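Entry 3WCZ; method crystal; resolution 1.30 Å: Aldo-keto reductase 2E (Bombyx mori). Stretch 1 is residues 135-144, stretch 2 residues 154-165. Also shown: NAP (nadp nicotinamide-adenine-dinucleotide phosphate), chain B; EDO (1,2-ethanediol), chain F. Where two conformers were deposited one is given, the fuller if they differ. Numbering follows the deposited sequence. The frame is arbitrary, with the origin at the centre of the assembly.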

ATOM      1  N   ASP A 135       6.258 -20.511   9.533  1.00 10.83           N
ATOM      2  CA  ASP A 135       6.731 -20.244   8.181  1.00 10.36           C
ATOM      3  C   ASP A 135       5.643 -19.507   7.408  1.00  9.87           C
ATOM      4  O   ASP A 135       4.476 -19.884   7.420  1.00 10.86           O
ATOM      5  CB  ASP A 135       7.031 -21.588   7.527  1.00 11.44           C
ATOM      6  CG  ASP A 135       7.814 -21.493   6.245  1.00 13.70           C
ATOM      7  OD1 ASP A 135       7.929 -20.407   5.627  1.00 12.48           O
ATOM      8  OD2 ASP A 135       8.340 -22.553   5.826  1.00 16.11           O
ATOM      9  N   TYR A 136       6.039 -18.425   6.734  1.00 10.44           N
ATOM     10  CA  TYR A 136       5.086 -17.669   5.914  1.00  9.65           C
ATOM     11  C   TYR A 136       4.566 -18.528   4.761  1.00 10.99           C
ATOM     12  O   TYR A 136       3.536 -18.216   4.183  1.00 10.18           O
ATOM     13  CB  TYR A 136       5.699 -16.337   5.397  1.00 10.66           C
ATOM     14  CG  TYR A 136       6.986 -16.530   4.646  1.00  9.16           C
ATOM     15  CD1 TYR A 136       6.979 -16.999   3.339  1.00 10.50           C
ATOM     16  CD2 TYR A 136       8.212 -16.270   5.231  1.00 10.24           C
ATOM     17  CE1 TYR A 136       8.145 -17.221   2.661  1.00  9.63           C
ATOM     18  CE2 TYR A 136       9.396 -16.506   4.564  1.00 10.30           C
ATOM     19  CZ  TYR A 136       9.363 -16.974   3.267  1.00 10.56           C
ATOM     20  OH  TYR A 136      10.533 -17.226   2.616  1.00 13.10           O
ATOM     21  N   LEU A 137       5.241 -19.638   4.445  1.00 10.80           N
ATOM     22  CA  LEU A 137       4.678 -20.555   3.444  1.00 11.34           C
ATOM     23  C   LEU A 137       3.386 -21.183   3.943  1.00 12.52           C
ATOM     24  O   LEU A 137       2.473 -21.466   3.164  1.00 11.73           O
ATOM     25  CB  LEU A 137       5.659 -21.661   3.056  1.00 14.05           C
ATOM     26  CG  LEU A 137       6.928 -21.260   2.344  1.00 16.33           C
ATOM     27  CD1 LEU A 137       7.705 -22.523   2.084  1.00 19.54           C
ATOM     28  CD2 LEU A 137       6.633 -20.525   1.046  1.00 16.13           C
ATOM     29  N   GLU A 138       3.308 -21.437   5.238  1.00 10.83           N
ATOM     30  CA  GLU A 138       2.077 -21.935   5.817  1.00 11.28           C
ATOM     31  C   GLU A 138       0.963 -20.888   5.750  1.00 10.76           C
ATOM     32  O   GLU A 138      -0.182 -21.175   5.401  1.00 11.72           O
ATOM     33  CB  GLU A 138       2.294 -22.383   7.253  1.00 12.79           C
ATOM     34  CG  GLU A 138       0.996 -22.760   7.872  1.00 15.18           C
ATOM     35  CD  GLU A 138       1.113 -23.345   9.255  1.00 15.43           C
ATOM     36  OE1 GLU A 138       2.089 -24.105   9.475  1.00 20.96           O
ATOM     37  OE2 GLU A 138       0.223 -23.078  10.099  1.00 16.07           O
ATOM     38  N   THR A 139       1.314 -19.652   6.086  1.00 10.00           N
ATOM     39  CA  THR A 139       0.354 -18.571   6.046  1.00  9.33           C
ATOM     40  C   THR A 139      -0.182 -18.448   4.614  1.00  8.75           C
ATOM     41  O   THR A 139      -1.371 -18.222   4.381  1.00  9.01           O
ATOM     42  CB  THR A 139       1.051 -17.271   6.474  1.00  9.66           C
ATOM     43  OG1 THR A 139       1.789 -17.505   7.681  1.00  8.83           O
ATOM     44  CG2 THR A 139       0.064 -16.136   6.681  1.00  9.90           C
ATOM     45  N   TRP A 140       0.726 -18.593   3.648  1.00 10.58           N
ATOM     46  CA  TRP A 140       0.364 -18.459   2.239  1.00 10.69           C
ATOM     47  C   TRP A 140      -0.620 -19.550   1.838  1.00 12.33           C
ATOM     48  O   TRP A 140      -1.502 -19.303   0.993  1.00 11.79           O
ATOM     49  CB  TRP A 140       1.616 -18.468   1.356  1.00 11.51           C
ATOM     50  CG  TRP A 140       1.334 -18.114  -0.067  1.00 11.07           C
ATOM     51  CD1 TRP A 140       1.404 -18.945  -1.142  1.00 13.36           C
ATOM     52  CD2 TRP A 140       0.897 -16.853  -0.562  1.00 10.11           C
ATOM     53  NE1 TRP A 140       1.042 -18.270  -2.282  1.00 13.03           N
ATOM     54  CE2 TRP A 140       0.750 -16.973  -1.951  1.00 10.77           C
ATOM     55  CE3 TRP A 140       0.613 -15.620   0.044  1.00 11.17           C
ATOM     56  CZ2 TRP A 140       0.328 -15.912  -2.751  1.00  9.66           C
ATOM     57  CZ3 TRP A 140       0.191 -14.586  -0.747  1.00  9.68           C
ATOM     58  CH2 TRP A 140       0.054 -14.731  -2.118  1.00  8.80           C
ATOM     59  N   GLN A 141      -0.519 -20.740   2.415  1.00 12.41           N
ATOM     60  CA  GLN A 141      -1.522 -21.719   2.120  0.54 11.48           C
ATOM     61  C   GLN A 141      -2.909 -21.295   2.608  1.00 10.37           C
ATOM     62  O   GLN A 141      -3.902 -21.508   1.915  1.00 10.78           O
ATOM     63  CB  GLN A 141      -1.138 -23.036   2.705  0.54 14.69           C
ATOM     64  CG  GLN A 141      -2.121 -24.005   2.310  0.54 18.27           C
ATOM     65  CD  GLN A 141      -1.739 -25.332   2.736  0.54 11.31           C
ATOM     66  OE1 GLN A 141      -0.587 -25.574   3.117  0.54 11.90           O
ATOM     67  NE2 GLN A 141      -2.692 -26.236   2.675  0.54 11.47           N
ATOM     68  N   GLY A 142      -2.982 -20.620   3.755  1.00  9.01           N
ATOM     69  CA  GLY A 142      -4.236 -20.051   4.208  1.00  8.62           C
ATOM     70  C   GLY A 142      -4.728 -18.979   3.234  1.00  8.56           C
ATOM     71  O   GLY A 142      -5.924 -18.843   3.029  1.00  8.72           O
ATOM     72  N   MET A 143      -3.802 -18.185   2.685  1.00  8.09           N
ATOM     73  CA  MET A 143      -4.144 -17.180   1.683  1.00  8.14           C
ATOM     74  C   MET A 143      -4.722 -17.847   0.435  1.00  8.58           C
ATOM     75  O   MET A 143      -5.722 -17.361  -0.113  1.00  9.04           O
ATOM     76  CB  MET A 143      -2.936 -16.315   1.306  1.00  8.94           C
ATOM     77  CG  MET A 143      -2.337 -15.543   2.483  1.00  8.42           C
ATOM     78  SD  MET A 143      -3.383 -14.249   3.216  1.00  8.39           S
ATOM     79  CE  MET A 143      -3.176 -12.972   1.969  1.00  8.32           C
ATOM     80  N   GLN A 144      -4.095 -18.940  -0.017  1.00  8.59           N
ATOM     81  CA  GLN A 144      -4.579 -19.695  -1.174  1.00  8.60           C
ATOM     82  C   GLN A 144      -5.979 -20.210  -0.902  1.00  9.36           C
ATOM     83  O   GLN A 144      -6.834 -20.159  -1.772  1.00 10.15           O
ATOM     84  CB  GLN A 144      -3.592 -20.824  -1.530  1.00 10.00           C
ATOM     85  CG  GLN A 144      -2.295 -20.293  -2.114  1.00 10.10           C
ATOM     86  CD  GLN A 144      -1.209 -21.307  -2.320  1.00 13.79           C
ATOM     87  OE1 GLN A 144      -0.360 -21.129  -3.229  1.00 14.38           O
ATOM     88  NE2 GLN A 144      -1.232 -22.394  -1.560  1.00 11.39           N
ATOM     89  N   SER A 154      -7.869 -11.645  -5.157  1.00  8.27           N
ATOM     90  CA  SER A 154      -6.423 -11.778  -5.358  1.00  8.14           C
ATOM     91  C   SER A 154      -5.704 -11.797  -4.017  1.00  7.24           C
ATOM     92  O   SER A 154      -6.205 -11.257  -3.041  1.00  7.12           O
ATOM     93  CB  SER A 154      -5.864 -10.589  -6.151  1.00  8.38           C
ATOM     94  OG  SER A 154      -6.432 -10.521  -7.454  1.00  9.64           O
ATOM     95  N   ILE A 155      -4.523 -12.400  -4.007  1.00  6.34           N
ATOM     96  CA  ILE A 155      -3.711 -12.515  -2.815  1.00  7.55           C
ATOM     97  C   ILE A 155      -2.289 -12.054  -3.090  1.00  7.40           C
ATOM     98  O   ILE A 155      -1.747 -12.251  -4.171  1.00  7.46           O
ATOM     99  CB  ILE A 155      -3.731 -13.964  -2.217  1.00  7.83           C
ATOM    100  CG1 ILE A 155      -3.344 -15.022  -3.265  1.00  8.43           C
ATOM    101  CG2 ILE A 155      -5.097 -14.237  -1.603  1.00  9.28           C
ATOM    102  CD1 ILE A 155      -3.198 -16.394  -2.619  1.00  9.58           C
ATOM    103  N   GLY A 156      -1.689 -11.392  -2.100  1.00  6.92           N
ATOM    104  CA  GLY A 156      -0.309 -10.956  -2.205  1.00  7.48           C
ATOM    105  C   GLY A 156       0.329 -10.794  -0.842  1.00  6.13           C
ATOM    106  O   GLY A 156      -0.185 -11.281   0.184  1.00  7.28           O
ATOM    107  N   VAL A 157       1.481 -10.138  -0.841  1.00  7.17           N
ATOM    108  CA  VAL A 157       2.253  -9.988   0.376  1.00  7.26           C
ATOM    109  C   VAL A 157       2.716  -8.550   0.546  1.00  6.61           C
ATOM    110  O   VAL A 157       2.570  -7.710  -0.366  1.00  7.06           O
ATOM    111  CB  VAL A 157       3.469 -10.966   0.382  1.00  7.73           C
ATOM    112  CG1 VAL A 157       2.993 -12.406   0.341  1.00  8.91           C
ATOM    113  CG2 VAL A 157       4.474 -10.644  -0.758  1.00  7.79           C
ATOM    114  N   SER A 158       3.286  -8.268   1.710  1.00  6.96           N
ATOM    115  CA  SER A 158       3.815  -6.945   1.992  1.00  5.98           C
ATOM    116  C   SER A 158       5.070  -7.125   2.840  1.00  6.54           C
ATOM    117  O   SER A 158       5.151  -8.055   3.667  1.00  7.08           O
ATOM    118  CB  SER A 158       2.745  -6.148   2.738  1.00  6.38           C
ATOM    119  OG  SER A 158       3.126  -4.805   2.985  1.00  8.05           O
ATOM    120  N   ASN A 159       6.043  -6.249   2.651  1.00  7.43           N
ATOM    121  CA  ASN A 159       7.272  -6.278   3.431  1.00  6.66           C
ATOM    122  C   ASN A 159       8.041  -7.586   3.265  1.00  7.07           C
ATOM    123  O   ASN A 159       8.756  -8.013   4.173  1.00  8.36           O
ATOM    124  CB  ASN A 159       7.004  -5.993   4.908  1.00  7.48           C
ATOM    125  CG  ASN A 159       6.384  -4.649   5.121  1.00  8.40           C
ATOM    126  OD1 ASN A 159       5.197  -4.501   5.491  1.00  9.80           O
ATOM    127  ND2 ASN A 159       7.172  -3.644   4.913  1.00  7.44           N
ATOM    128  N   PHE A 160       7.962  -8.184   2.082  1.00  7.80           N
ATOM    129  CA  PHE A 160       8.795  -9.342   1.770  1.00  8.21           C
ATOM    130  C   PHE A 160      10.051  -8.910   1.019  1.00  8.00           C
ATOM    131  O   PHE A 160       9.979  -8.140   0.054  1.00  8.31           O
ATOM    132  CB  PHE A 160       8.062 -10.391   0.915  1.00  8.18           C
ATOM    133  CG  PHE A 160       7.177 -11.332   1.705  1.00  8.50           C
ATOM    134  CD1 PHE A 160       6.269 -10.856   2.636  1.00  8.53           C
ATOM    135  CD2 PHE A 160       7.213 -12.704   1.469  1.00  9.58           C
ATOM    136  CE1 PHE A 160       5.452 -11.724   3.330  1.00  9.20           C
ATOM    137  CE2 PHE A 160       6.398 -13.578   2.187  1.00  9.44           C
ATOM    138  CZ  PHE A 160       5.518 -13.094   3.088  1.00 10.11           C
ATOM    139  N   ASN A 161      11.211  -9.431   1.406  1.00  7.89           N
ATOM    140  CA  ASN A 161      12.439  -9.111   0.700  1.00  9.17           C
ATOM    141  C   ASN A 161      12.670 -10.060  -0.468  1.00  8.53           C
ATOM    142  O   ASN A 161      11.861 -10.948  -0.749  1.00  8.47           O
ATOM    143  CB  ASN A 161      13.618  -9.063   1.687  1.00  9.58           C
ATOM    144  CG  ASN A 161      13.970 -10.410   2.277  1.00  9.22           C
ATOM    145  OD1 ASN A 161      13.798 -11.454   1.657  1.00  9.88           O
ATOM    146  ND2 ASN A 161      14.482 -10.386   3.503  1.00 10.07           N
ATOM    147  N   ALA A 162      13.771  -9.871  -1.176  1.00  8.22           N
ATOM    148  CA  ALA A 162      13.951 -10.611  -2.414  1.00  8.83           C
ATOM    149  C   ALA A 162      14.066 -12.112  -2.188  1.00  9.77           C
ATOM    150  O   ALA A 162      13.515 -12.900  -2.957  1.00  9.76           O
ATOM    151  CB  ALA A 162      15.172 -10.088  -3.184  1.00 10.57           C
ATOM    152  N   THR A 163      14.793 -12.502  -1.149  1.00  9.72           N
ATOM    153  CA  THR A 163      14.958 -13.919  -0.831  1.00 11.08           C
ATOM    154  C   THR A 163      13.622 -14.552  -0.469  1.00 10.79           C
ATOM    155  O   THR A 163      13.325 -15.702  -0.833  1.00  9.94           O
ATOM    156  CB  THR A 163      15.987 -14.084   0.316  1.00 14.55           C
ATOM    157  OG1 THR A 163      17.286 -13.731  -0.186  1.00 22.44           O
ATOM    158  CG2 THR A 163      16.002 -15.512   0.838  1.00 22.62           C
ATOM    159  N   GLN A 164      12.806 -13.819   0.274  1.00  8.85           N
ATOM    160  CA  GLN A 164      11.493 -14.309   0.671  1.00  9.41           C
ATOM    161  C   GLN A 164      10.552 -14.413  -0.522  1.00  9.54           C
ATOM    162  O   GLN A 164       9.778 -15.363  -0.631  1.00  9.97           O
ATOM    163  CB  GLN A 164      10.895 -13.396   1.744  1.00  9.72           C
ATOM    164  CG  GLN A 164      11.679 -13.457   3.026  1.00 10.17           C
ATOM    165  CD  GLN A 164      11.307 -12.373   4.026  1.00  8.98           C
ATOM    166  OE1 GLN A 164      10.874 -11.268   3.670  1.00  8.57           O
ATOM    167  NE2 GLN A 164      11.470 -12.688   5.292  1.00 10.79           N
ATOM    168  N   ILE A 165      10.614 -13.449  -1.425  1.00  8.20           N
ATOM    169  CA  ILE A 165       9.823 -13.509  -2.641  1.00  9.04           C
ATOM    170  C   ILE A 165      10.222 -14.741  -3.472  1.00  9.30           C
ATOM    171  O   ILE A 165       9.343 -15.497  -3.915  1.00  9.74           O
ATOM    172  CB  ILE A 165       9.973 -12.224  -3.469  1.00  8.62           C
ATOM    173  CG1 ILE A 165       9.217 -11.071  -2.825  1.00  9.27           C
ATOM    174  CG2 ILE A 165       9.492 -12.444  -4.894  1.00  9.54           C
ATOM    175  CD1 ILE A 165       7.715 -11.227  -2.802  1.00 10.31           C
TER
HETATM  176  PA  NAP B 401       2.271   9.063   3.131  1.00  7.92           P
HETATM  177  O1A NAP B 401       1.162   8.885   2.179  1.00  9.16           O
HETATM  178  O2A NAP B 401       3.640   8.683   2.840  1.00  8.11           O
HETATM  179  O5B NAP B 401       2.307  10.486   3.770  1.00  8.86           O
HETATM  180  C5B NAP B 401       1.158  11.073   4.301  1.00  9.54           C
HETATM  181  C4B NAP B 401       1.359  12.501   4.787  1.00  8.79           C
HETATM  182  O4B NAP B 401       1.536  13.372   3.653  1.00 10.31           O
HETATM  183  C3B NAP B 401       0.273  13.075   5.614  1.00 10.82           C
HETATM  184  O3B NAP B 401       0.883  13.869   6.603  1.00 11.36           O
HETATM  185  C2B NAP B 401      -0.484  13.867   4.660  1.00  9.96           C
HETATM  186  O2B NAP B 401      -1.226  14.922   5.237  1.00 10.80           O
HETATM  187  C1B NAP B 401       0.573  14.395   3.727  1.00 11.14           C
HETATM  188  N9A NAP B 401       0.168  14.664   2.363  1.00 10.79           N
HETATM  189  C8A NAP B 401      -0.648  13.890   1.618  1.00  9.16           C
HETATM  190  N7A NAP B 401      -0.733  14.333   0.380  1.00 10.16           N
HETATM  191  C5A NAP B 401       0.051  15.453   0.294  1.00 11.09           C
HETATM  192  C6A NAP B 401       0.352  16.340  -0.745  1.00 11.83           C
HETATM  193  N6A NAP B 401      -0.182  16.252  -2.034  1.00 13.84           N
HETATM  194  N1A NAP B 401       1.186  17.352  -0.448  1.00 15.35           N
HETATM  195  C2A NAP B 401       1.711  17.482   0.770  1.00 13.05           C
HETATM  196  N3A NAP B 401       1.455  16.643   1.788  1.00 13.04           N
HETATM  197  C4A NAP B 401       0.628  15.616   1.539  1.00 11.35           C
HETATM  198  O3  NAP B 401       1.813   8.275   4.471  1.00  9.84           O
HETATM  199  PN  NAP B 401       1.880   6.811   5.094  1.00  8.29           P
HETATM  200  O1N NAP B 401       0.636   6.685   5.894  1.00  9.32           O
HETATM  201  O2N NAP B 401       3.199   6.660   5.767  1.00  9.53           O
HETATM  202  O5D NAP B 401       1.869   5.784   3.881  1.00  7.70           O
HETATM  203  C5D NAP B 401       0.790   5.717   3.010  1.00  8.81           C
HETATM  204  C4D NAP B 401      -0.087   4.464   3.137  1.00  7.95           C
HETATM  205  O4D NAP B 401       0.640   3.292   2.815  1.00  8.14           O
HETATM  206  C3D NAP B 401      -0.597   4.189   4.514  1.00  6.71           C
HETATM  207  O3D NAP B 401      -1.606   5.093   4.916  1.00  7.48           O
HETATM  208  C2D NAP B 401      -1.004   2.804   4.404  1.00  8.19           C
HETATM  209  O2D NAP B 401      -2.194   2.689   3.677  1.00  7.76           O
HETATM  210  C1D NAP B 401       0.163   2.221   3.638  1.00  8.41           C
HETATM  211  N1N NAP B 401       1.297   1.674   4.393  1.00  8.48           N
HETATM  212  C2N NAP B 401       1.490   0.344   4.452  1.00  7.55           C
HETATM  213  C3N NAP B 401       2.559  -0.166   5.144  1.00  9.28           C
HETATM  214  C7N NAP B 401       2.729  -1.637   5.119  1.00  9.39           C
HETATM  215  O7N NAP B 401       2.236  -2.358   4.218  1.00 10.19           O
HETATM  216  N7N NAP B 401       3.568  -2.155   6.040  1.00  5.79           N
HETATM  217  C4N NAP B 401       3.429   0.674   5.865  1.00  9.17           C
HETATM  218  C5N NAP B 401       3.234   2.059   5.786  1.00  9.24           C
HETATM  219  C6N NAP B 401       2.154   2.510   5.037  1.00  9.66           C
HETATM  220  P2B NAP B 401      -2.802  15.096   5.005  1.00 11.61           P
HETATM  221  O1X NAP B 401      -3.156  16.308   5.888  1.00 13.70           O
HETATM  222  O2X NAP B 401      -3.019  15.409   3.589  1.00 11.72           O
HETATM  223  O3X NAP B 401      -3.465  13.821   5.465  1.00 12.36           O
HETATM  224  C1  EDO F 405      11.539  -5.086   1.706  1.00 21.32           C
HETATM  225  O1  EDO F 405      12.227  -3.836   1.886  1.00 17.16           O
HETATM  226  C2  EDO F 405      11.064  -5.599   3.031  1.00 20.54           C
HETATM  227  O2  EDO F 405      10.310  -4.598   3.732  1.00 15.57           O

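What does I155 offer the helix? I155 points its CA-to-CB bond toward the helix and has more of its surface covered by the partner stretch than any other residue in the contact. I155 CD1 lies over one face of the W140 six-membered ring, 3.9 Å from the centroid, a CH-pi contact, and lies 3.9 Å from M143 CB. I155 CG2 sits 3.5 Å from M143 O. A branched aliphatic side chain suits this site, because two arms can pack against ring, side chain and helix backbone at once.

How does the strand continue past I155? G156 has no side chain, and its backbone meets the helix instead: G156 O lies 3.5 Å from W140 CZ3, at the edge of the indole and near its plane. V157 follows, its CG1 3.7 Å from W140 CZ3. The CA-to-CB bond of W140 points sideways to stretch 2, with chi1 in the t well, yet its long, flat side chain brings the ring end up to I155, G156 and V157.

What takes over where the strand ends? The CA-to-CB bond of F160 points toward the helix, and its ring edge is turned to the face of Y136, with centroids 5.1 Å apart and planes at 70°; the closest atoms are F160 CE2 and Y136 CD1, at 3.7 Å. Both aromatic residues are buried, and Y136 OH is hydrogen-bonded just outside the two stretches.

How is the last contact held in place? Y136 reaches Q164 with its hydroxyl, OH lying 3.6 Å from Q164 CA. Q164 is fixed within its own stretch by reciprocal bonds: Q164 N donates to N161 OD1, the N-cap of the helix that begins at A162, and Q164 OE1 accepts from N161 N, both at 2.9 Å. No hydrogen bond crosses between the stretches; packing alone joins them directly, burying 436 Å².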